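Local coordinates for virulence protein STM3117 (Salmonella enterica subsp. enterica serovar Typhimurium, PDB 3HUH), which promotes replication of the bacterium inside host macrophages and may take part in the biosynthesis and modification of the cell-wall peptidoglycan, at residues Thr36-Tyr41 and Lys57-Gly62; Asn98-Glu103 and Met126-Arg131; Leu27-Ser32 and Gly85-Cys90. All blocks are in the same frame, centred on the assembly; numbering follows the deposited sequence.

Contact 1: residues Thr36-Tyr41 and Lys57-Gly62; sequences TTIRFY and KALIFG
In the first beta-alpha-beta-beta-beta module of this vicinal-oxygen-chelate (VOC) protein, the helix rests on the sheet through two residues: Ile-38 meets Leu-59 and Lys-57 on the strand beneath, and Tyr-41 meets Leu-59. Leu-59 does most of the work: its side chain rises from the strand toward the helix and its two methyls divide the task. CD1 presses on the root of Tyr-41, 3.5 Å from Tyr-41 CB and 3.7 Å from Tyr-41 CD1, meeting the ring obliquely. CD2 sits at the helix backbone, 4.4 Å from Ile-38 CA, and also lies against Tyr-41 CB. Helix 36-41 and strand 57-61 run almost parallel, 8° apart, with their axes 9.8 Å from each other at closest approach, the layered helix-on-sheet packing of a glyoxalase-type module. One turn from Tyr-41, Ile-38 keeps its long branch extended (chi2 179°), and this carries CD1 to within 3.9 Å of Lys-57 CG. The two side chains cross at about a right angle, and Lys-57 then bends at chi2 (71°), leading its ammonium end off the helix, so the lysine contributes only its aliphatic base. Phe-40 CD2 lies 3.7 Å above one face of the Tyr-41 ring, offset toward the rim. At the far end of that ring, the hydroxyl is hydrogen-bonded to Asp-132 OD2.

Contact 2: residues Asn98-Glu103 and Met126-Arg131; sequences NDVVSE and MSIYIR
Ser-127 OG is gripped by two groups, Ser-141 OG and Glu-139 OE2, on the face of the strand turned away from the helix; the next residue along, Ile-128, faces the other way and packs on Val-100 and Val-101. The change of face from one residue to the next keeps the hydroxyl among polar partners of the neighbouring strand while the isoleucine enters a largely apolar layer between strand and helix. Ile-128 is the single strand residue of 126-131 that touches the helical segment, and it forks to do so. Its long branch runs anti to the backbone N (chi1 -172°), leaving CG2 between the backbone N and the carbonyl carbon. A bend at chi2 (65°) then swings CD1 round to Val-101 CG2, 4.1 Å away, the two side chains crossing obliquely. The short branch meets the preceding helix residue: Ile-128 CG2 is 4.4 Å from Val-100 CG1. These are ordinary van der Waals separations, with no hydrogen bond passing between the segments, and the CA atoms of Val-101 and Ile-128 remain 7.1 Å apart. The helix itself is held by routine backbone bonds, such as Glu-103 N to Asp-99 O at 2.9 Å. Around the contact, Ile-111 touches both Val-101 and Ile-128, and Ile-104 of the same helix continues the apolar surface over Ile-128 and Ile-130. At the end of the strand, Arg-131 NH2 is hydrogen-bonded to Lys-78 O of the second subunit. A helix laid by its valines on one inner strand of a four-stranded mixed sheet is the build of the second beta-alpha-beta-beta-beta module of the VOC fold.

Contact 3: residues Leu27-Ser32 and Gly85-Cys90; sequences LVLTVS and GSADLC
Leu-29 CD2 is the bump at the centre of this contact, which sets the first strand of one beta-alpha-beta-beta-beta module of the VOC fold against the first strand of the other and the loop that leads into it. The methyl settles into the notch between Ala-87 CB and Leu-89 CD1. The fit is uneven: Leu-29 CD2 stands only 3.5 Å from Ala-87 CB, tighter than usual for two carbons, but 4.4 Å from Leu-89 CD1. Ala-87 CB and Leu-89 CD1 thus form the two flanks of the notch, the alanine side the closer. Two residues before Leu-29, Leu-27 reaches toward Leu-89, tip to tip, CD2 of Leu-27 lying 4.0 Å from CD2 of Leu-89. A first torsion of 59° places Leu-27 CG between its own backbone N and carbonyl carbon, turning the branched end, CG with its methyls, toward Leu-89. The strands do not pair with each other here; Leu-27, Leu-89 and Cys-90 instead pair antiparallel with strand residues of the second subunit, which carries the sheet across the interface. Where Gly-85 turns past Thr-30, one water spans the gap, donating to Thr-30 O at 2.7 Å and accepting from Gly-85 N at 3.2 Å.

Contacts 1 and 2 are counterparts: each sets the helix of one beta-alpha-beta-beta-beta module on an inner strand of its sheet, with centres about 18 Å apart. Phe-40 connects them, its CZ lying 3.6 Å from Arg-131 O. Contact 3 joins the leading strands of the two modules. It adjoins contact 1, about 12 Å away between centres, where Tyr-41 OH lies 3.8 Å from Leu-29 CD1. From contact 2 it is about 19 Å away between centres and makes no touch, although helix 97-106 is the next element after strand 88-93. Segments of all three also reach the second subunit. In VOC relatives the sheets commonly curve round the active site, and probably do so here.

Contact 1: residues Thr36-Tyr41 and Lys57-Gly62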
ATOM      1  N   THR A  36       2.015 -18.984  -5.320  1.00 19.75           N
ATOM      2  CA  THR A  36       2.973 -18.372  -6.233  1.00 18.58           C
ATOM      3  C   THR A  36       3.434 -17.006  -5.726  1.00 19.00           C
ATOM      4  O   THR A  36       4.615 -16.660  -5.814  1.00 17.92           O
ATOM      5  CB  THR A  36       2.354 -18.213  -7.632  1.00 20.40           C
ATOM      6  OG1 THR A  36       1.926 -19.497  -8.109  1.00 22.69           O
ATOM      7  CG2 THR A  36       3.361 -17.633  -8.594  1.00 21.98           C
ATOM      8  N   THR A  37       2.491 -16.235  -5.196  1.00 18.13           N
ATOM      9  CA  THR A  37       2.787 -14.912  -4.665  1.00 17.86           C
ATOM     10  C   THR A  37       3.721 -15.028  -3.469  1.00 17.82           C
ATOM     11  O   THR A  37       4.708 -14.290  -3.361  1.00 18.53           O
ATOM     12  CB  THR A  37       1.480 -14.199  -4.254  1.00 18.08           C
ATOM     13  OG1 THR A  37       0.722 -13.897  -5.429  1.00 17.88           O
ATOM     14  CG2 THR A  37       1.769 -12.915  -3.493  1.00 15.45           C
ATOM     15  N   ILE A  38       3.418 -15.964  -2.576  1.00 18.35           N
ATOM     16  CA  ILE A  38       4.235 -16.162  -1.388  1.00 17.89           C
ATOM     17  C   ILE A  38       5.669 -16.514  -1.770  1.00 19.59           C
ATOM     18  O   ILE A  38       6.621 -15.944  -1.232  1.00 16.36           O
ATOM     19  CB  ILE A  38       3.626 -17.266  -0.480  1.00 18.30           C
ATOM     20  CG1 ILE A  38       2.371 -16.714   0.219  1.00 17.62           C
ATOM     21  CG2 ILE A  38       4.663 -17.746   0.548  1.00 17.32           C
ATOM     22  CD1 ILE A  38       1.647 -17.711   1.129  1.00 19.23           C
ATOM     23  N   ARG A  39       5.831 -17.443  -2.705  1.00 20.53           N
ATOM     24  CA  ARG A  39       7.173 -17.831  -3.125  1.00 22.30           C
ATOM     25  C   ARG A  39       7.984 -16.641  -3.630  1.00 21.34           C
ATOM     26  O   ARG A  39       9.165 -16.505  -3.311  1.00 21.14           O
ATOM     27  CB  ARG A  39       7.110 -18.922  -4.196  1.00 25.90           C
ATOM     28  CG  ARG A  39       6.935 -20.324  -3.636  1.00 31.87           C
ATOM     29  CD  ARG A  39       7.184 -21.383  -4.708  1.00 36.86           C
ATOM     30  NE  ARG A  39       7.444 -22.702  -4.132  1.00 41.18           N
ATOM     31  CZ  ARG A  39       6.564 -23.408  -3.428  1.00 42.77           C
ATOM     32  NH1 ARG A  39       5.346 -22.930  -3.204  1.00 43.30           N
ATOM     33  NH2 ARG A  39       6.904 -24.598  -2.949  1.00 43.99           N
ATOM     34  N   PHE A  40       7.350 -15.770  -4.405  1.00 20.80           N
ATOM     35  CA  PHE A  40       8.033 -14.593  -4.932  1.00 20.06           C
ATOM     36  C   PHE A  40       8.474 -13.636  -3.819  1.00 18.80           C
ATOM     37  O   PHE A  40       9.653 -13.271  -3.734  1.00 18.71           O
ATOM     38  CB  PHE A  40       7.124 -13.837  -5.905  1.00 18.40           C
ATOM     39  CG  PHE A  40       7.721 -12.550  -6.414  1.00 18.00           C
ATOM     40  CD1 PHE A  40       8.672 -12.563  -7.433  1.00 17.96           C
ATOM     41  CD2 PHE A  40       7.343 -11.325  -5.864  1.00 18.96           C
ATOM     42  CE1 PHE A  40       9.235 -11.370  -7.901  1.00 20.56           C
ATOM     43  CE2 PHE A  40       7.900 -10.124  -6.322  1.00 18.66           C
ATOM     44  CZ  PHE A  40       8.849 -10.147  -7.345  1.00 19.66           C
ATOM     45  N   TYR A  41       7.540 -13.237  -2.958  1.00 16.85           N
ATOM     46  CA  TYR A  41       7.890 -12.299  -1.898  1.00 17.74           C
ATOM     47  C   TYR A  41       8.876 -12.852  -0.877  1.00 17.26           C
ATOM     48  O   TYR A  41       9.704 -12.108  -0.344  1.00 16.85           O
ATOM     49  CB  TYR A  41       6.623 -11.752  -1.219  1.00 16.73           C
ATOM     50  CG  TYR A  41       5.919 -10.725  -2.086  1.00 17.56           C
ATOM     51  CD1 TYR A  41       4.945 -11.106  -3.006  1.00 15.29           C
ATOM     52  CD2 TYR A  41       6.285  -9.376  -2.041  1.00 16.18           C
ATOM     53  CE1 TYR A  41       4.351 -10.176  -3.864  1.00 16.23           C
ATOM     54  CE2 TYR A  41       5.704  -8.438  -2.899  1.00 17.29           C
ATOM     55  CZ  TYR A  41       4.741  -8.842  -3.808  1.00 17.33           C
ATOM     56  OH  TYR A  41       4.193  -7.916  -4.670  1.00 16.30           O
ATOM     57  N   LYS A  57      -3.589 -15.682   4.752  1.00 19.36           N
ATOM     58  CA  LYS A  57      -2.159 -15.480   4.552  1.00 18.73           C
ATOM     59  C   LYS A  57      -1.730 -14.022   4.523  1.00 17.30           C
ATOM     60  O   LYS A  57      -2.449 -13.151   4.018  1.00 18.04           O
ATOM     61  CB  LYS A  57      -1.702 -16.130   3.244  1.00 21.21           C
ATOM     62  CG  LYS A  57      -1.674 -17.646   3.256  1.00 25.72           C
ATOM     63  CD  LYS A  57      -3.053 -18.246   3.261  1.00 29.59           C
ATOM     64  CE  LYS A  57      -2.948 -19.761   3.233  1.00 32.00           C
ATOM     65  NZ  LYS A  57      -2.235 -20.291   4.433  1.00 33.86           N
ATOM     66  N   ALA A  58      -0.547 -13.770   5.072  1.00 16.67           N
ATOM     67  CA  ALA A  58       0.037 -12.439   5.085  1.00 15.16           C
ATOM     68  C   ALA A  58       1.544 -12.571   4.916  1.00 15.55           C
ATOM     69  O   ALA A  58       2.124 -13.640   5.141  1.00 16.14           O
ATOM     70  CB  ALA A  58      -0.287 -11.721   6.384  1.00 15.19           C
ATOM     71  N   LEU A  59       2.162 -11.480   4.493  1.00 14.52           N
ATOM     72  CA  LEU A  59       3.600 -11.424   4.301  1.00 15.13           C
ATOM     73  C   LEU A  59       4.090 -10.334   5.230  1.00 16.11           C
ATOM     74  O   LEU A  59       3.718  -9.167   5.092  1.00 15.35           O
ATOM     75  CB  LEU A  59       3.937 -11.074   2.853  1.00 15.80           C
ATOM     76  CG  LEU A  59       3.640 -12.190   1.845  1.00 18.74           C
ATOM     77  CD1 LEU A  59       3.594 -11.611   0.445  1.00 19.98           C
ATOM     78  CD2 LEU A  59       4.695 -13.289   1.961  1.00 19.35           C
ATOM     79  N   ILE A  60       4.905 -10.738   6.197  1.00 16.38           N
ATOM     80  CA  ILE A  60       5.464  -9.839   7.190  1.00 16.95           C
ATOM     81  C   ILE A  60       6.797  -9.249   6.741  1.00 15.94           C
ATOM     82  O   ILE A  60       7.639  -9.956   6.194  1.00 18.90           O
ATOM     83  CB  ILE A  60       5.721 -10.599   8.520  1.00 16.61           C
ATOM     84  CG1 ILE A  60       4.446 -11.317   8.972  1.00 17.77           C
ATOM     85  CG2 ILE A  60       6.270  -9.655   9.571  1.00 17.45           C
ATOM     86  CD1 ILE A  60       3.252 -10.414   9.146  1.00 18.62           C
ATOM     87  N   PHE A  61       6.981  -7.952   6.975  1.00 15.75           N
ATOM     88  CA  PHE A  61       8.237  -7.272   6.668  1.00 18.47           C
ATOM     89  C   PHE A  61       8.298  -6.031   7.544  1.00 18.22           C
ATOM     90  O   PHE A  61       7.290  -5.355   7.735  1.00 18.62           O
ATOM     91  CB  PHE A  61       8.338  -6.909   5.177  1.00 19.65           C
ATOM     92  CG  PHE A  61       7.299  -5.944   4.709  1.00 19.82           C
ATOM     93  CD1 PHE A  61       7.541  -4.572   4.736  1.00 21.56           C
ATOM     94  CD2 PHE A  61       6.077  -6.402   4.233  1.00 22.64           C
ATOM     95  CE1 PHE A  61       6.579  -3.674   4.293  1.00 22.01           C
ATOM     96  CE2 PHE A  61       5.108  -5.509   3.789  1.00 22.75           C
ATOM     97  CZ  PHE A  61       5.358  -4.144   3.818  1.00 23.95           C
ATOM     98  N   GLY A  62       9.476  -5.736   8.083  1.00 19.66           N
ATOM     99  CA  GLY A  62       9.603  -4.590   8.965  1.00 20.40           C
ATOM    100  C   GLY A  62       8.531  -4.701  10.035  1.00 20.47           C
ATOM    101  O   GLY A  62       8.351  -5.763  10.635  1.00 21.27           O
TER

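Contact 2: residues Asn98-Glu103 and Met126-Arg131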
ATOM      1  N   ASN A  98      22.938  -1.225  -5.507  1.00 18.92           N
ATOM      2  CA  ASN A  98      23.618  -1.972  -6.562  1.00 19.57           C
ATOM      3  C   ASN A  98      23.708  -3.457  -6.210  1.00 19.74           C
ATOM      4  O   ASN A  98      23.700  -4.321  -7.098  1.00 19.06           O
ATOM      5  CB  ASN A  98      25.010  -1.387  -6.831  1.00 19.85           C
ATOM      6  CG  ASN A  98      24.944  -0.038  -7.531  1.00 21.93           C
ATOM      7  OD1 ASN A  98      23.874   0.384  -7.982  1.00 22.63           O
ATOM      8  ND2 ASN A  98      26.083   0.639  -7.635  1.00 21.25           N
ATOM      9  N   ASP A  99      23.788  -3.768  -4.920  1.00 18.72           N
ATOM     10  CA  ASP A  99      23.830  -5.165  -4.510  1.00 20.56           C
ATOM     11  C   ASP A  99      22.442  -5.754  -4.768  1.00 20.36           C
ATOM     12  O   ASP A  99      22.308  -6.918  -5.155  1.00 20.67           O
ATOM     13  CB  ASP A  99      24.185  -5.304  -3.020  1.00 20.86           C
ATOM     14  CG  ASP A  99      25.637  -4.952  -2.723  1.00 23.99           C
ATOM     15  OD1 ASP A  99      26.485  -5.027  -3.642  1.00 24.38           O
ATOM     16  OD2 ASP A  99      25.935  -4.617  -1.558  1.00 26.89           O
ATOM     17  N   VAL A 100      21.408  -4.937  -4.570  1.00 19.71           N
ATOM     18  CA  VAL A 100      20.042  -5.392  -4.801  1.00 20.08           C
ATOM     19  C   VAL A 100      19.859  -5.683  -6.287  1.00 19.44           C
ATOM     20  O   VAL A 100      19.251  -6.685  -6.661  1.00 19.87           O
ATOM     21  CB  VAL A 100      19.005  -4.327  -4.375  1.00 20.29           C
ATOM     22  CG1 VAL A 100      17.595  -4.800  -4.728  1.00 19.51           C
ATOM     23  CG2 VAL A 100      19.112  -4.068  -2.874  1.00 20.81           C
ATOM     24  N   VAL A 101      20.378  -4.795  -7.132  1.00 19.43           N
ATOM     25  CA  VAL A 101      20.285  -4.987  -8.579  1.00 20.29           C
ATOM     26  C   VAL A 101      20.869  -6.349  -8.934  1.00 19.29           C
ATOM     27  O   VAL A 101      20.253  -7.130  -9.655  1.00 18.08           O
ATOM     28  CB  VAL A 101      21.069  -3.895  -9.345  1.00 20.59           C
ATOM     29  CG1 VAL A 101      21.240  -4.296 -10.804  1.00 22.44           C
ATOM     30  CG2 VAL A 101      20.333  -2.571  -9.250  1.00 22.03           C
ATOM     31  N   SER A 102      22.060  -6.626  -8.413  1.00 20.80           N
ATOM     32  CA  SER A 102      22.730  -7.895  -8.667  1.00 24.17           C
ATOM     33  C   SER A 102      21.899  -9.076  -8.164  1.00 24.36           C
ATOM     34  O   SER A 102      21.781 -10.097  -8.839  1.00 24.55           O
ATOM     35  CB  SER A 102      24.102  -7.898  -7.991  1.00 25.01           C
ATOM     36  OG  SER A 102      24.722  -9.164  -8.103  1.00 31.49           O
ATOM     37  N   GLU A 103      21.321  -8.924  -6.979  1.00 23.73           N
ATOM     38  CA  GLU A 103      20.502  -9.969  -6.376  1.00 24.40           C
ATOM     39  C   GLU A 103      19.320 -10.312  -7.283  1.00 23.38           C
ATOM     40  O   GLU A 103      19.002 -11.485  -7.493  1.00 24.09           O
ATOM     41  CB  GLU A 103      20.005  -9.483  -5.012  1.00 25.88           C
ATOM     42  CG  GLU A 103      19.497 -10.551  -4.075  1.00 31.11           C
ATOM     43  CD  GLU A 103      19.179  -9.981  -2.702  1.00 30.27           C
ATOM     44  OE1 GLU A 103      20.060  -9.313  -2.120  1.00 32.53           O
ATOM     45  OE2 GLU A 103      18.056 -10.199  -2.208  1.00 36.95           O
ATOM     46  N   MET A 126      17.146   5.955  -4.933  1.00 20.17           N
ATOM     47  CA  MET A 126      17.597   5.295  -6.159  1.00 20.87           C
ATOM     48  C   MET A 126      16.674   4.089  -6.234  1.00 19.42           C
ATOM     49  O   MET A 126      16.630   3.286  -5.306  1.00 19.86           O
ATOM     50  CB  MET A 126      19.051   4.831  -6.059  1.00 21.24           C
ATOM     51  CG  MET A 126      19.625   4.297  -7.391  1.00 21.88           C
ATOM     52  SD  MET A 126      19.686   5.534  -8.747  1.00 21.08           S
ATOM     53  CE  MET A 126      20.070   6.944  -7.820  1.00 18.71           C
ATOM     54  N   SER A 127      15.939   3.965  -7.334  1.00 18.89           N
ATOM     55  CA  SER A 127      14.973   2.881  -7.472  1.00 18.27           C
ATOM     56  C   SER A 127      15.225   1.878  -8.582  1.00 19.01           C
ATOM     57  O   SER A 127      15.740   2.216  -9.646  1.00 18.65           O
ATOM     58  CB  SER A 127      13.574   3.456  -7.696  1.00 18.73           C
ATOM     59  OG  SER A 127      13.173   4.313  -6.647  1.00 19.94           O
ATOM     60  N   ILE A 128      14.828   0.641  -8.313  1.00 18.61           N
ATOM     61  CA  ILE A 128      14.918  -0.439  -9.278  1.00 20.31           C
ATOM     62  C   ILE A 128      13.486  -0.974  -9.318  1.00 20.56           C
ATOM     63  O   ILE A 128      12.839  -1.093  -8.276  1.00 21.61           O
ATOM     64  CB  ILE A 128      15.911  -1.533  -8.814  1.00 22.78           C
ATOM     65  CG1 ILE A 128      16.132  -2.544  -9.942  1.00 24.73           C
ATOM     66  CG2 ILE A 128      15.404  -2.210  -7.560  1.00 24.42           C
ATOM     67  CD1 ILE A 128      16.812  -1.945 -11.162  1.00 26.01           C
ATOM     68  N   TYR A 129      12.976  -1.262 -10.513  1.00 19.76           N
ATOM     69  CA  TYR A 129      11.609  -1.753 -10.659  1.00 19.64           C
ATOM     70  C   TYR A 129      11.531  -3.167 -11.202  1.00 20.82           C
ATOM     71  O   TYR A 129      12.234  -3.516 -12.151  1.00 19.72           O
ATOM     72  CB  TYR A 129      10.813  -0.869 -11.620  1.00 20.10           C
ATOM     73  CG  TYR A 129      10.626   0.571 -11.212  1.00 19.32           C
ATOM     74  CD1 TYR A 129       9.425   1.002 -10.648  1.00 19.79           C
ATOM     75  CD2 TYR A 129      11.622   1.516 -11.449  1.00 19.41           C
ATOM     76  CE1 TYR A 129       9.214   2.345 -10.342  1.00 21.86           C
ATOM     77  CE2 TYR A 129      11.423   2.860 -11.147  1.00 20.97           C
ATOM     78  CZ  TYR A 129      10.216   3.269 -10.597  1.00 22.26           C
ATOM     79  OH  TYR A 129       9.998   4.599 -10.333  1.00 23.75           O
ATOM     80  N   ILE A 130      10.667  -3.973 -10.596  1.00 18.83           N
ATOM     81  CA  ILE A 130      10.428  -5.341 -11.051  1.00 18.69           C
ATOM     82  C   ILE A 130       8.927  -5.571 -10.936  1.00 18.24           C
ATOM     83  O   ILE A 130       8.186  -4.691 -10.487  1.00 17.46           O
ATOM     84  CB  ILE A 130      11.175  -6.403 -10.196  1.00 18.91           C
ATOM     85  CG1 ILE A 130      10.763  -6.293  -8.724  1.00 20.29           C
ATOM     86  CG2 ILE A 130      12.680  -6.230 -10.354  1.00 19.31           C
ATOM     87  CD1 ILE A 130      11.384  -7.338  -7.829  1.00 20.16           C
ATOM     88  N   ARG A 131       8.466  -6.739 -11.358  1.00 19.60           N
ATOM     89  CA  ARG A 131       7.051  -7.051 -11.267  1.00 20.11           C
ATOM     90  C   ARG A 131       6.855  -8.359 -10.534  1.00 19.28           C
ATOM     91  O   ARG A 131       7.680  -9.269 -10.643  1.00 20.21           O
ATOM     92  CB  ARG A 131       6.418  -7.162 -12.653  1.00 22.51           C
ATOM     93  CG  ARG A 131       6.250  -5.828 -13.347  1.00 23.58           C
ATOM     94  CD  ARG A 131       5.437  -5.945 -14.618  1.00 24.84           C
ATOM     95  NE  ARG A 131       5.465  -4.684 -15.353  1.00 23.63           N
ATOM     96  CZ  ARG A 131       4.824  -3.581 -14.983  1.00 25.44           C
ATOM     97  NH1 ARG A 131       4.081  -3.574 -13.882  1.00 24.75           N
ATOM     98  NH2 ARG A 131       4.948  -2.473 -15.704  1.00 25.52           N
TER

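Contact 3: residues Leu27-Ser32 and Gly85-Cys90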
ATOM      1  N   LEU A  27      -1.775  -3.547   3.796  1.00 14.68           N
ATOM      2  CA  LEU A  27      -2.617  -3.379   2.630  1.00 13.15           C
ATOM      3  C   LEU A  27      -2.919  -4.772   2.117  1.00 13.87           C
ATOM      4  O   LEU A  27      -2.257  -5.741   2.493  1.00 13.89           O
ATOM      5  CB  LEU A  27      -1.913  -2.530   1.563  1.00 15.37           C
ATOM      6  CG  LEU A  27      -0.575  -3.005   1.001  1.00 14.97           C
ATOM      7  CD1 LEU A  27      -0.800  -3.991  -0.121  1.00 16.03           C
ATOM      8  CD2 LEU A  27       0.191  -1.806   0.484  1.00 16.29           C
ATOM      9  N   VAL A  28      -3.930  -4.873   1.269  1.00 13.83           N
ATOM     10  CA  VAL A  28      -4.329  -6.158   0.728  1.00 15.62           C
ATOM     11  C   VAL A  28      -4.084  -6.269  -0.767  1.00 15.33           C
ATOM     12  O   VAL A  28      -4.485  -5.403  -1.547  1.00 15.17           O
ATOM     13  CB  VAL A  28      -5.832  -6.435   0.983  1.00 16.25           C
ATOM     14  CG1 VAL A  28      -6.235  -7.766   0.358  1.00 16.83           C
ATOM     15  CG2 VAL A  28      -6.116  -6.459   2.476  1.00 18.36           C
ATOM     16  N   LEU A  29      -3.403  -7.339  -1.156  1.00 15.78           N
ATOM     17  CA  LEU A  29      -3.153  -7.609  -2.560  1.00 14.84           C
ATOM     18  C   LEU A  29      -4.073  -8.755  -2.951  1.00 15.09           C
ATOM     19  O   LEU A  29      -4.161  -9.752  -2.238  1.00 14.91           O
ATOM     20  CB  LEU A  29      -1.699  -8.035  -2.802  1.00 15.35           C
ATOM     21  CG  LEU A  29      -0.604  -6.975  -2.681  1.00 15.53           C
ATOM     22  CD1 LEU A  29       0.755  -7.612  -2.982  1.00 18.56           C
ATOM     23  CD2 LEU A  29      -0.886  -5.837  -3.665  1.00 17.77           C
ATOM     24  N   THR A  30      -4.778  -8.599  -4.067  1.00 14.74           N
ATOM     25  CA  THR A  30      -5.651  -9.655  -4.560  1.00 15.63           C
ATOM     26  C   THR A  30      -4.842 -10.344  -5.649  1.00 16.32           C
ATOM     27  O   THR A  30      -4.417  -9.714  -6.618  1.00 17.05           O
ATOM     28  CB  THR A  30      -6.959  -9.078  -5.115  1.00 15.82           C
ATOM     29  OG1 THR A  30      -7.664  -8.447  -4.040  1.00 16.42           O
ATOM     30  CG2 THR A  30      -7.837 -10.188  -5.707  1.00 15.76           C
ATOM     31  N   VAL A  31      -4.628 -11.644  -5.480  1.00 16.80           N
ATOM     32  CA  VAL A  31      -3.801 -12.405  -6.409  1.00 17.46           C
ATOM     33  C   VAL A  31      -4.462 -13.649  -6.995  1.00 18.42           C
ATOM     34  O   VAL A  31      -5.422 -14.182  -6.435  1.00 19.22           O
ATOM     35  CB  VAL A  31      -2.481 -12.816  -5.710  1.00 15.75           C
ATOM     36  CG1 VAL A  31      -1.741 -11.572  -5.235  1.00 16.04           C
ATOM     37  CG2 VAL A  31      -2.775 -13.730  -4.531  1.00 17.26           C
ATOM     38  N   SER A  32      -3.944 -14.110  -8.131  1.00 19.56           N
ATOM     39  CA  SER A  32      -4.502 -15.301  -8.768  1.00 21.00           C
ATOM     40  C   SER A  32      -4.141 -16.572  -8.001  1.00 21.76           C
ATOM     41  O   SER A  32      -4.968 -17.478  -7.859  1.00 21.57           O
ATOM     42  CB  SER A  32      -4.029 -15.404 -10.226  1.00 22.22           C
ATOM     43  OG  SER A  32      -2.621 -15.525 -10.322  1.00 28.97           O
ATOM     44  N   GLY A  85      -2.561  -7.373 -10.121  1.00 18.06           N
ATOM     45  CA  GLY A  85      -1.703  -6.545 -10.955  1.00 17.71           C
ATOM     46  C   GLY A  85      -2.001  -5.054 -10.949  1.00 18.21           C
ATOM     47  O   GLY A  85      -1.458  -4.310 -11.768  1.00 18.26           O
ATOM     48  N   SER A  86      -2.844  -4.607 -10.024  1.00 17.29           N
ATOM     49  CA  SER A  86      -3.211  -3.197  -9.933  1.00 17.31           C
ATOM     50  C   SER A  86      -2.387  -2.408  -8.913  1.00 18.28           C
ATOM     51  O   SER A  86      -2.566  -1.195  -8.772  1.00 18.82           O
ATOM     52  CB  SER A  86      -4.699  -3.065  -9.584  1.00 17.75           C
ATOM     53  OG  SER A  86      -4.984  -3.595  -8.299  1.00 17.27           O
ATOM     54  N   ALA A  87      -1.489  -3.088  -8.205  1.00 17.37           N
ATOM     55  CA  ALA A  87      -0.663  -2.421  -7.206  1.00 16.05           C
ATOM     56  C   ALA A  87       0.630  -1.851  -7.779  1.00 16.84           C
ATOM     57  O   ALA A  87       1.224  -2.418  -8.702  1.00 15.96           O
ATOM     58  CB  ALA A  87      -0.345  -3.377  -6.059  1.00 16.98           C
ATOM     59  N   ASP A  88       1.050  -0.732  -7.198  1.00 16.68           N
ATOM     60  CA  ASP A  88       2.261  -0.006  -7.579  1.00 18.23           C
ATOM     61  C   ASP A  88       2.813   0.425  -6.220  1.00 18.79           C
ATOM     62  O   ASP A  88       2.368   1.424  -5.653  1.00 18.74           O
ATOM     63  CB  ASP A  88       1.864   1.210  -8.421  1.00 19.09           C
ATOM     64  CG  ASP A  88       3.052   1.921  -9.022  1.00 19.61           C
ATOM     65  OD1 ASP A  88       4.158   1.842  -8.441  1.00 20.24           O
ATOM     66  OD2 ASP A  88       2.868   2.577 -10.068  1.00 21.55           O
ATOM     67  N   LEU A  89       3.771  -0.345  -5.708  1.00 18.50           N
ATOM     68  CA  LEU A  89       4.331  -0.139  -4.374  1.00 19.14           C
ATOM     69  C   LEU A  89       5.830   0.087  -4.329  1.00 17.63           C
ATOM     70  O   LEU A  89       6.578  -0.501  -5.103  1.00 17.30           O
ATOM     71  CB  LEU A  89       4.033  -1.369  -3.511  1.00 19.08           C
ATOM     72  CG  LEU A  89       2.662  -2.038  -3.641  1.00 21.13           C
ATOM     73  CD1 LEU A  89       2.652  -3.326  -2.838  1.00 18.15           C
ATOM     74  CD2 LEU A  89       1.573  -1.089  -3.158  1.00 19.65           C
ATOM     75  N   CYS A  90       6.268   0.913  -3.388  1.00 18.47           N
ATOM     76  CA  CYS A  90       7.689   1.181  -3.222  1.00 17.73           C
ATOM     77  C   CYS A  90       8.140   0.743  -1.837  1.00 18.90           C
ATOM     78  O   CYS A  90       7.560   1.145  -0.826  1.00 17.78           O
ATOM     79  CB  CYS A  90       7.995   2.667  -3.402  1.00 18.80           C
ATOM     80  SG  CYS A  90       9.730   3.069  -3.052  1.00 19.84           S
TER
HETATM   81  O   HOH W   1      -2.385  -7.932  -6.988  1.00 17.90           O